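Local coordinates for protein Non-ribosomal peptide synthetase (Methanobrevibacter ruminantium, PDB 6VTJ) that probably carries a peptide on a phosphopantetheine arm of its carrier domain and releases it by reduction at a Rossmann-type reductase domain, at residues Ala355-Lys360 with Ser395-Val400. Residues are numbered along the deposited sequence; the frame is centred on the assembly and turned at random.
Sequences AMASEK and SHRDIV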
loop_
_atom_site.group_PDB
_atom_site.type_symbol
_atom_site.label_atom_id
_atom_site.label_comp_id
_atom_site.label_asym_id
_atom_site.label_seq_id
_atom_site.Cartn_x
_atom_site.Cartn_y
_atom_site.Cartn_z
ATOM N N ALA A 355 -5.411 -22.236 7.887
ATOM C CA ALA A 355 -4.710 -21.470 6.855
ATOM C C ALA A 355 -4.494 -20.029 7.304
ATOM O O ALA A 355 -3.406 -19.460 7.125
ATOM C CB ALA A 355 -5.493 -21.511 5.552
ATOM N N MET A 356 -5.519 -19.439 7.919
ATOM C CA MET A 356 -5.398 -18.094 8.465
ATOM C C MET A 356 -4.338 -18.038 9.558
ATOM O O MET A 356 -3.471 -17.155 9.551
ATOM C CB MET A 356 -6.759 -17.638 8.989
ATOM C CG MET A 356 -7.875 -17.763 7.951
ATOM S SD MET A 356 -9.527 -17.576 8.630
ATOM C CE MET A 356 -9.363 -15.997 9.456
ATOM N N ALA A 357 -4.391 -18.984 10.508
ATOM C CA ALA A 357 -3.428 -19.002 11.606
ATOM C C ALA A 357 -1.995 -19.068 11.090
ATOM O O ALA A 357 -1.100 -18.412 11.641
ATOM C CB ALA A 357 -3.708 -20.187 12.541
ATOM N N SER A 358 -1.761 -19.842 10.021
ATOM C CA SER A 358 -0.397 -20.072 9.550
ATOM C C SER A 358 0.140 -18.964 8.651
ATOM O O SER A 358 1.354 -18.925 8.400
ATOM C CB SER A 358 -0.322 -21.408 8.811
ATOM O OG SER A 358 -0.113 -22.461 9.743
ATOM N N GLU A 359 -0.709 -18.060 8.177
ATOM C CA GLU A 359 -0.251 -17.017 7.269
ATOM C C GLU A 359 0.787 -16.132 7.942
ATOM O O GLU A 359 0.530 -15.549 9.001
ATOM C CB GLU A 359 -1.431 -16.181 6.789
ATOM C CG GLU A 359 -1.045 -15.176 5.726
ATOM C CD GLU A 359 -2.247 -14.564 5.054
ATOM O OE1 GLU A 359 -3.193 -14.147 5.776
ATOM O OE2 GLU A 359 -2.239 -14.499 3.800
ATOM N N LYS A 360 1.971 -16.072 7.335
ATOM C CA LYS A 360 3.085 -15.275 7.820
ATOM C C LYS A 360 2.972 -13.839 7.338
ATOM O O LYS A 360 2.414 -13.561 6.275
ATOM C CB LYS A 360 4.425 -15.825 7.323
ATOM C CG LYS A 360 4.644 -17.310 7.478
ATOM C CD LYS A 360 5.026 -17.680 8.878
ATOM C CE LYS A 360 5.591 -19.095 8.918
ATOM N NZ LYS A 360 5.795 -19.534 10.324
ATOM N N SER A 395 3.581 -15.210 12.489
ATOM C CA SER A 395 2.336 -15.777 11.991
ATOM C C SER A 395 1.160 -15.178 12.745
ATOM O O SER A 395 1.329 -14.417 13.694
ATOM C CB SER A 395 2.338 -17.298 12.117
ATOM O OG SER A 395 2.083 -17.661 13.452
ATOM N N HIS A 396 -0.051 -15.535 12.310
ATOM C CA HIS A 396 -1.230 -15.047 13.003
ATOM C C HIS A 396 -1.442 -15.747 14.334
ATOM O O HIS A 396 -2.217 -15.252 15.152
ATOM C CB HIS A 396 -2.462 -15.176 12.113
ATOM C CG HIS A 396 -2.551 -14.095 11.079
ATOM N ND1 HIS A 396 -1.750 -14.073 9.956
ATOM C CD2 HIS A 396 -3.311 -12.977 11.018
ATOM C CE1 HIS A 396 -2.031 -13.003 9.236
ATOM N NE2 HIS A 396 -2.969 -12.315 9.860
ATOM N N ARG A 397 -0.743 -16.852 14.584
ATOM C CA ARG A 397 -0.718 -17.401 15.932
ATOM C C ARG A 397 0.061 -16.486 16.861
ATOM O O ARG A 397 -0.333 -16.288 18.016
ATOM C CB ARG A 397 -0.111 -18.807 15.930
ATOM C CG ARG A 397 -0.853 -19.811 15.063
ATOM C CD ARG A 397 -0.216 -21.202 15.139
ATOM N NE ARG A 397 -0.989 -22.152 14.359
ATOM C CZ ARG A 397 -0.777 -22.406 13.072
ATOM N NH1 ARG A 397 0.212 -21.799 12.420
ATOM N NH2 ARG A 397 -1.559 -23.266 12.435
ATOM N N ASP A 398 1.148 -15.888 16.370
ATOM C CA ASP A 398 1.865 -14.905 17.173
ATOM C C ASP A 398 0.969 -13.726 17.498
ATOM O O ASP A 398 0.901 -13.263 18.657
ATOM C CB ASP A 398 3.112 -14.429 16.432
ATOM C CG ASP A 398 4.132 -15.517 16.263
ATOM O OD1 ASP A 398 4.489 -16.146 17.280
ATOM O OD2 ASP A 398 4.585 -15.742 15.118
ATOM N N ILE A 399 0.252 -13.235 16.479
ATOM C CA ILE A 399 -0.610 -12.082 16.691
ATOM C C ILE A 399 -1.724 -12.430 17.659
ATOM O O ILE A 399 -2.011 -11.672 18.590
ATOM C CB ILE A 399 -1.167 -11.560 15.360
ATOM C CG1 ILE A 399 -0.067 -10.848 14.577
ATOM C CG2 ILE A 399 -2.336 -10.639 15.627
ATOM C CD1 ILE A 399 -0.040 -11.225 13.121
ATOM N N VAL A 400 -2.349 -13.596 17.477
ATOM C CA VAL A 400 -3.459 -13.978 18.347
ATOM C C VAL A 400 -2.967 -14.286 19.761
ATOM O O VAL A 400 -3.676 -14.014 20.730
ATOM C CB VAL A 400 -4.248 -15.144 17.719
ATOM C CG1 VAL A 400 -5.086 -15.865 18.754
ATOM C CG2 VAL A 400 -5.178 -14.605 16.637
#
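His396 and Ala357 meet where helix 354-358 and the loop after it join the start of helix 396-403, probably within the reductase part. The tightly packed side is built on carbonyls. With CG anti to the carbonyl carbon (chi1 -78°), the His396 ring starts out beside its backbone N. It lies alongside the Glu359 side chain, both pointing the same way, and ND1 donates to Glu359 O at 2.9 Å, with that oxygen only 7° out of the ring plane. His396 CB rests 3.4 Å from Met356 O. Ala357 O receives weak bonds from the first-turn amides, His396 N at 3.1 Å and Arg397 N at 3.3 Å. Ser395 occupies the N-cap: its OG accepts weakly from Arg397 N, while Ser395 N bonds Asp398 OD2 at 2.9 Å, completing a capping box. Met352 and Ile343 back this buried part.

The other side is more open. Arg397 extends from CG to NE past Ala357, whose CB sits 3.6 Å above one guanidinium face, toward its rim. NH1 donates to Ser358 OG at 2.8 Å, in the guanidinium plane, and NE forms a salt bridge with Glu412. Exposed Lys360 approaches Ser395 no closer than 4.2 Å, from CD to CB.

Ala357 O, from the last helical turn, may modestly favour the partly positive start of helix 396-403; the bond to loop carbonyl Glu359 O implies a proton on ND1.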